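Local coordinates for protein 5-cytosine DNA methyltransferase (Entamoeba histolytica, PDB 3QV2) that probably transfers a methyl group from S-adenosyl-L-methionine to carbon 5 of cytosine in tRNA or DNA, as a Dnmt2-type member of the C5-methyltransferase family, at residues S66-W80 with H110-K122. Residues are numbered along the deposited sequence; the frame is centred on the assembly and turned at random. Where two conformers were deposited one is given.
Sequences SISIKQIESLNCNTW and HLYRDILPYLINK. With SO4 (sulfate ion), chain D.
Trp80, Ile72 and Ile69 of 66-80 pack against Leu111, Ile115 and Leu119 of 110-122 on one side of the Rossmann-like sheet of a class I methyltransferase. Helices 69-74 and 106-115 lie before and after strand 79-82; the axes of segments 69-74 and 110-115 run at 101° and come no closer than 11.5 Å, so side chains bridge the gap.

Apolar contacts fill the centre. Ile115 and Ile72 meet tip to tip, Ile115 CG2 lying 3.6 Å from Ile72 CD1; the Ile115 and Ile69 side chains run past each other in opposite directions, Ile115 CD1 a tight 3.5 Å from Ile69 CG1. The edge of the Trp80 indole points at the face of Tyr112 in a T-shaped pair (planes at 74°), and Leu111 O lies in the indole plane, 3.6 Å from Trp80 CH2. Trp80 also meets Phe16 edge-to-face, tying the contact to strand 11-16.

Two nearly straight hydrogen bonds (both N-H...O angles at least 168°) close the ends. Ile120 N donates to Glu73 OE1 (2.8 Å), which also accepts from a water held by Asn121 N. At the other end, near cofactor-site residues Asn63 and Leu64, His110 has CG anti to its own N, carrying the imidazole toward the backbone of 66-68. Its ND1 donates to the anti lone pair of Asp114 OD2, fixing the ring's rotation, and His110 NE2 donates in the ring plane to Ile67 O at 2.7 Å.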
loop_
_atom_site.group_PDB
_atom_site.type_symbol
_atom_site.label_atom_id
_atom_site.label_comp_id
_atom_site.label_asym_id
_atom_site.label_seq_id
_atom_site.Cartn_x
_atom_site.Cartn_y
_atom_site.Cartn_z
ATOM N N SER A 66 3.394 -20.541 -9.387
ATOM C CA SER A 66 3.932 -21.895 -9.472
ATOM C C SER A 66 5.246 -22.097 -8.722
ATOM O O SER A 66 5.848 -23.166 -8.809
ATOM C CB SER A 66 4.125 -22.287 -10.938
ATOM O OG SER A 66 5.079 -21.444 -11.565
ATOM N N ILE A 67 5.695 -21.081 -7.990
ATOM C CA ILE A 67 6.962 -21.184 -7.268
ATOM C C ILE A 67 6.969 -22.394 -6.331
ATOM O O ILE A 67 6.001 -22.644 -5.611
ATOM C CB ILE A 67 7.296 -19.897 -6.486
ATOM C CG1 ILE A 67 8.712 -19.978 -5.909
ATOM C CG2 ILE A 67 6.273 -19.657 -5.389
ATOM C CD1 ILE A 67 9.201 -18.688 -5.285
ATOM N N SER A 68 8.064 -23.149 -6.351
ATOM C CA SER A 68 8.151 -24.391 -5.591
ATOM C C SER A 68 8.400 -24.142 -4.109
ATOM O O SER A 68 8.917 -23.094 -3.724
ATOM C CB SER A 68 9.252 -25.290 -6.158
ATOM O OG SER A 68 10.538 -24.746 -5.901
ATOM N N ILE A 69 8.029 -25.116 -3.283
ATOM C CA ILE A 69 8.282 -25.043 -1.852
ATOM C C ILE A 69 9.782 -24.950 -1.604
ATOM O O ILE A 69 10.244 -24.136 -0.804
ATOM C CB ILE A 69 7.744 -26.284 -1.121
ATOM C CG1 ILE A 69 6.289 -26.554 -1.513
ATOM C CG2 ILE A 69 7.878 -26.116 0.385
ATOM C CD1 ILE A 69 5.720 -27.824 -0.918
ATOM N N LYS A 70 10.533 -25.793 -2.306
ATOM C CA LYS A 70 11.983 -25.865 -2.163
ATOM C C LYS A 70 12.650 -24.499 -2.298
ATOM O O LYS A 70 13.482 -24.122 -1.473
ATOM C CB LYS A 70 12.564 -26.829 -3.200
ATOM C CG LYS A 70 14.069 -27.026 -3.104
ATOM C CD LYS A 70 14.417 -28.281 -2.320
ATOM C CE LYS A 70 15.898 -28.603 -2.433
ATOM N NZ LYS A 70 16.226 -29.935 -1.853
ATOM N N GLN A 71 12.288 -23.762 -3.345
ATOM C CA GLN A 71 12.878 -22.450 -3.586
ATOM C C GLN A 71 12.557 -21.483 -2.452
ATOM O O GLN A 71 13.418 -20.722 -2.011
ATOM C CB GLN A 71 12.412 -21.877 -4.924
ATOM C CG GLN A 71 12.971 -20.496 -5.224
ATOM C CD GLN A 71 12.639 -20.016 -6.623
ATOM O OE1 GLN A 71 12.856 -18.853 -6.961
ATOM N NE2 GLN A 71 12.111 -20.914 -7.447
ATOM N N ILE A 72 11.316 -21.518 -1.980
ATOM C CA ILE A 72 10.903 -20.667 -0.871
ATOM C C ILE A 72 11.650 -21.021 0.414
ATOM O O ILE A 72 12.124 -20.141 1.131
ATOM C CB ILE A 72 9.388 -20.755 -0.623
ATOM C CG1 ILE A 72 8.629 -19.918 -1.659
ATOM C CG2 ILE A 72 9.048 -20.282 0.780
ATOM C CD1 ILE A 72 7.129 -20.049 -1.564
ATOM N N GLU A 73 11.763 -22.315 0.692
ATOM C CA GLU A 73 12.394 -22.780 1.920
ATOM C C GLU A 73 13.905 -22.547 1.897
ATOM O O GLU A 73 14.527 -22.367 2.944
ATOM C CB GLU A 73 12.077 -24.262 2.149
ATOM C CG GLU A 73 12.022 -24.664 3.614
ATOM C CD GLU A 73 11.494 -26.072 3.815
ATOM O OE1 GLU A 73 10.606 -26.259 4.674
ATOM O OE2 GLU A 73 11.970 -26.995 3.121
ATOM N N SER A 74 14.487 -22.542 0.701
ATOM C CA SER A 74 15.921 -22.316 0.550
ATOM C C SER A 74 16.306 -20.932 1.059
ATOM O O SER A 74 17.461 -20.684 1.404
ATOM C CB SER A 74 16.345 -22.472 -0.912
ATOM O OG SER A 74 15.872 -21.392 -1.700
ATOM N N LEU A 75 15.327 -20.035 1.103
ATOM C CA LEU A 75 15.550 -18.672 1.571
ATOM C C LEU A 75 15.785 -18.624 3.078
ATOM O O LEU A 75 16.354 -17.662 3.591
ATOM C CB LEU A 75 14.366 -17.777 1.193
ATOM C CG LEU A 75 14.400 -17.109 -0.182
ATOM C CD1 LEU A 75 14.969 -18.039 -1.241
ATOM C CD2 LEU A 75 13.013 -16.617 -0.577
ATOM N N ASN A 76 15.345 -19.664 3.778
ATOM C CA ASN A 76 15.499 -19.735 5.228
ATOM C C ASN A 76 14.983 -18.483 5.925
ATOM O O ASN A 76 15.653 -17.914 6.786
ATOM C CB ASN A 76 16.962 -19.988 5.609
ATOM C CG ASN A 76 17.471 -21.324 5.104
ATOM O OD1 ASN A 76 18.539 -21.405 4.497
ATOM N ND2 ASN A 76 16.703 -22.379 5.347
ATOM N N CYS A 77 13.785 -18.053 5.545
ATOM C CA CYS A 77 13.170 -16.877 6.146
ATOM C C CYS A 77 12.144 -17.286 7.194
ATOM O O CYS A 77 11.694 -18.430 7.219
ATOM C CB CYS A 77 12.511 -16.003 5.077
ATOM S SG CYS A 77 13.677 -15.110 4.026
ATOM N N ASN A 78 11.777 -16.344 8.057
ATOM C CA ASN A 78 10.825 -16.618 9.128
ATOM C C ASN A 78 9.663 -15.630 9.153
ATOM O O ASN A 78 8.924 -15.554 10.134
ATOM C CB ASN A 78 11.537 -16.624 10.483
ATOM C CG ASN A 78 12.237 -15.311 10.780
ATOM O OD1 ASN A 78 11.972 -14.293 10.138
ATOM N ND2 ASN A 78 13.133 -15.327 11.759
ATOM N N THR A 79 9.502 -14.879 8.069
ATOM C CA THR A 79 8.460 -13.862 8.004
ATOM C C THR A 79 7.908 -13.688 6.590
ATOM O O THR A 79 8.654 -13.716 5.612
ATOM C CB THR A 79 8.974 -12.504 8.516
ATOM O OG1 THR A 79 9.486 -12.653 9.847
ATOM C CG2 THR A 79 7.856 -11.481 8.524
ATOM N N TRP A 80 6.595 -13.505 6.497
ATOM C CA TRP A 80 5.937 -13.257 5.222
ATOM C C TRP A 80 5.255 -11.894 5.213
ATOM O O TRP A 80 4.343 -11.644 5.999
ATOM C CB TRP A 80 4.892 -14.336 4.933
ATOM C CG TRP A 80 5.445 -15.635 4.437
ATOM C CD1 TRP A 80 6.748 -16.042 4.464
ATOM C CD2 TRP A 80 4.706 -16.700 3.832
ATOM N NE1 TRP A 80 6.864 -17.297 3.916
ATOM C CE2 TRP A 80 5.617 -17.724 3.516
ATOM C CE3 TRP A 80 3.353 -16.889 3.522
ATOM C CZ2 TRP A 80 5.233 -18.916 2.912
ATOM C CZ3 TRP A 80 2.966 -18.073 2.921
ATOM C CH2 TRP A 80 3.903 -19.071 2.622
ATOM N N HIS A 110 -1.919 -20.154 -3.979
ATOM C CA HIS A 110 -0.803 -21.080 -4.102
ATOM C C HIS A 110 0.065 -21.066 -2.849
ATOM O O HIS A 110 0.418 -22.117 -2.314
ATOM C CB HIS A 110 0.043 -20.720 -5.324
ATOM C CG HIS A 110 1.301 -21.524 -5.446
ATOM N ND1 HIS A 110 1.300 -22.899 -5.518
ATOM C CD2 HIS A 110 2.599 -21.143 -5.506
ATOM C CE1 HIS A 110 2.545 -23.334 -5.620
ATOM N NE2 HIS A 110 3.351 -22.288 -5.614
ATOM N N LEU A 111 0.403 -19.868 -2.384
ATOM C CA LEU A 111 1.274 -19.714 -1.224
ATOM C C LEU A 111 0.717 -20.384 0.029
ATOM O O LEU A 111 1.460 -20.995 0.795
ATOM C CB LEU A 111 1.549 -18.234 -0.945
ATOM C CG LEU A 111 2.301 -17.471 -2.037
ATOM C CD1 LEU A 111 2.520 -16.020 -1.632
ATOM C CD2 LEU A 111 3.628 -18.148 -2.346
ATOM N N TYR A 112 -0.592 -20.269 0.237
ATOM C CA TYR A 112 -1.213 -20.802 1.446
ATOM C C TYR A 112 -1.682 -22.250 1.300
ATOM O O TYR A 112 -1.647 -23.017 2.262
ATOM C CB TYR A 112 -2.355 -19.894 1.915
ATOM C CG TYR A 112 -1.879 -18.562 2.452
ATOM C CD1 TYR A 112 -1.470 -18.433 3.773
ATOM C CD2 TYR A 112 -1.830 -17.436 1.639
ATOM C CE1 TYR A 112 -1.029 -17.221 4.270
ATOM C CE2 TYR A 112 -1.389 -16.219 2.129
ATOM C CZ TYR A 112 -0.990 -16.119 3.447
ATOM O OH TYR A 112 -0.549 -14.913 3.946
ATOM N N ARG A 113 -2.115 -22.623 0.100
ATOM C CA ARG A 113 -2.538 -23.997 -0.161
ATOM C C ARG A 113 -1.343 -24.934 -0.286
ATOM O O ARG A 113 -1.298 -25.989 0.346
ATOM C CB ARG A 113 -3.352 -24.083 -1.452
ATOM C CG ARG A 113 -4.763 -23.530 -1.377
ATOM C CD ARG A 113 -5.410 -23.591 -2.752
ATOM N NE ARG A 113 -6.811 -23.182 -2.738
ATOM C CZ ARG A 113 -7.537 -22.983 -3.833
ATOM N NH1 ARG A 113 -6.989 -23.148 -5.029
ATOM N NH2 ARG A 113 -8.806 -22.612 -3.735
ATOM N N ASP A 114 -0.377 -24.537 -1.107
ATOM C CA ASP A 114 0.673 -25.447 -1.545
ATOM C C ASP A 114 2.002 -25.301 -0.805
ATOM O O ASP A 114 2.809 -26.230 -0.793
ATOM C CB ASP A 114 0.894 -25.295 -3.052
ATOM C CG ASP A 114 -0.392 -25.429 -3.845
ATOM O OD1 ASP A 114 -1.278 -26.196 -3.415
ATOM O OD2 ASP A 114 -0.522 -24.765 -4.894
ATOM N N ILE A 115 2.233 -24.147 -0.189
ATOM C CA ILE A 115 3.516 -23.886 0.457
ATOM C C ILE A 115 3.463 -23.971 1.981
ATOM O O ILE A 115 4.073 -24.854 2.586
ATOM C CB ILE A 115 4.080 -22.506 0.064
ATOM C CG1 ILE A 115 4.110 -22.356 -1.457
ATOM C CG2 ILE A 115 5.465 -22.308 0.662
ATOM C CD1 ILE A 115 4.977 -23.380 -2.153
ATOM N N LEU A 116 2.726 -23.049 2.592
ATOM C CA LEU A 116 2.710 -22.898 4.047
ATOM C C LEU A 116 2.531 -24.199 4.838
ATOM O O LEU A 116 3.283 -24.459 5.775
ATOM C CB LEU A 116 1.656 -21.863 4.464
ATOM C CG LEU A 116 1.618 -21.442 5.936
ATOM C CD1 LEU A 116 1.200 -19.988 6.069
ATOM C CD2 LEU A 116 0.695 -22.345 6.740
ATOM N N PRO A 117 1.531 -25.018 4.470
ATOM C CA PRO A 117 1.232 -26.218 5.260
ATOM C C PRO A 117 2.328 -27.280 5.207
ATOM O O PRO A 117 2.249 -28.256 5.952
ATOM C CB PRO A 117 -0.039 -26.766 4.598
ATOM C CG PRO A 117 -0.611 -25.614 3.835
ATOM C CD PRO A 117 0.574 -24.842 3.365
ATOM N N TYR A 118 3.330 -27.098 4.351
ATOM C CA TYR A 118 4.343 -28.131 4.155
ATOM C C TYR A 118 5.755 -27.704 4.556
ATOM O O TYR A 118 6.672 -28.522 4.576
ATOM C CB TYR A 118 4.318 -28.641 2.709
ATOM C CG TYR A 118 2.983 -29.228 2.308
ATOM C CD1 TYR A 118 2.634 -30.522 2.674
ATOM C CD2 TYR A 118 2.069 -28.488 1.572
ATOM C CE1 TYR A 118 1.412 -31.062 2.314
ATOM C CE2 TYR A 118 0.848 -29.019 1.206
ATOM C CZ TYR A 118 0.524 -30.305 1.580
ATOM O OH TYR A 118 -0.691 -30.840 1.220
ATOM N N LEU A 119 5.926 -26.426 4.882
ATOM C CA LEU A 119 7.219 -25.930 5.339
ATOM C C LEU A 119 7.629 -26.604 6.644
ATOM O O LEU A 119 6.794 -26.838 7.517
ATOM C CB LEU A 119 7.173 -24.415 5.550
ATOM C CG LEU A 119 6.940 -23.542 4.314
ATOM C CD1 LEU A 119 6.762 -22.088 4.717
ATOM C CD2 LEU A 119 8.088 -23.693 3.336
ATOM N N ILE A 120 8.914 -26.919 6.767
ATOM C CA ILE A 120 9.448 -27.424 8.024
ATOM C C ILE A 120 9.305 -26.339 9.079
ATOM O O ILE A 120 8.902 -26.601 10.211
ATOM C CB ILE A 120 10.934 -27.806 7.900
ATOM C CG1 ILE A 120 11.106 -28.987 6.943
ATOM C CG2 ILE A 120 11.508 -28.146 9.267
ATOM C CD1 ILE A 120 10.407 -30.246 7.402
ATOM N N ASN A 121 9.634 -25.111 8.689
ATOM C CA ASN A 121 9.507 -23.963 9.571
ATOM C C ASN A 121 8.550 -22.917 9.010
ATOM O O ASN A 121 8.931 -22.102 8.172
ATOM C CB ASN A 121 10.877 -23.330 9.823
ATOM C CG ASN A 121 11.841 -24.282 10.504
ATOM O OD1 ASN A 121 12.922 -24.565 9.988
ATOM N ND2 ASN A 121 11.452 -24.782 11.672
ATOM N N LYS A 122 7.303 -22.949 9.471
ATOM C CA LYS A 122 6.328 -21.941 9.080
ATOM C C LYS A 122 6.807 -20.576 9.549
ATOM O O LYS A 122 7.404 -20.464 10.618
ATOM C CB LYS A 122 4.962 -22.251 9.693
ATOM C CG LYS A 122 4.282 -23.481 9.110
ATOM C CD LYS A 122 2.909 -23.713 9.726
ATOM C CE LYS A 122 3.014 -24.152 11.179
ATOM N NZ LYS A 122 3.613 -25.510 11.313
HETATM S S SO4 D . 14.346 -18.483 12.905
HETATM O O1 SO4 D . 14.283 -18.526 11.447
HETATM O O2 SO4 D . 13.287 -17.626 13.429
HETATM O O3 SO4 D . 14.175 -19.837 13.426
HETATM O O4 SO4 D . 15.642 -17.952 13.316
HETATM O O HOH W 1 10.946 -24.092 6.457
HETATM O O HOH W 2 9.140 -19.541 7.190
#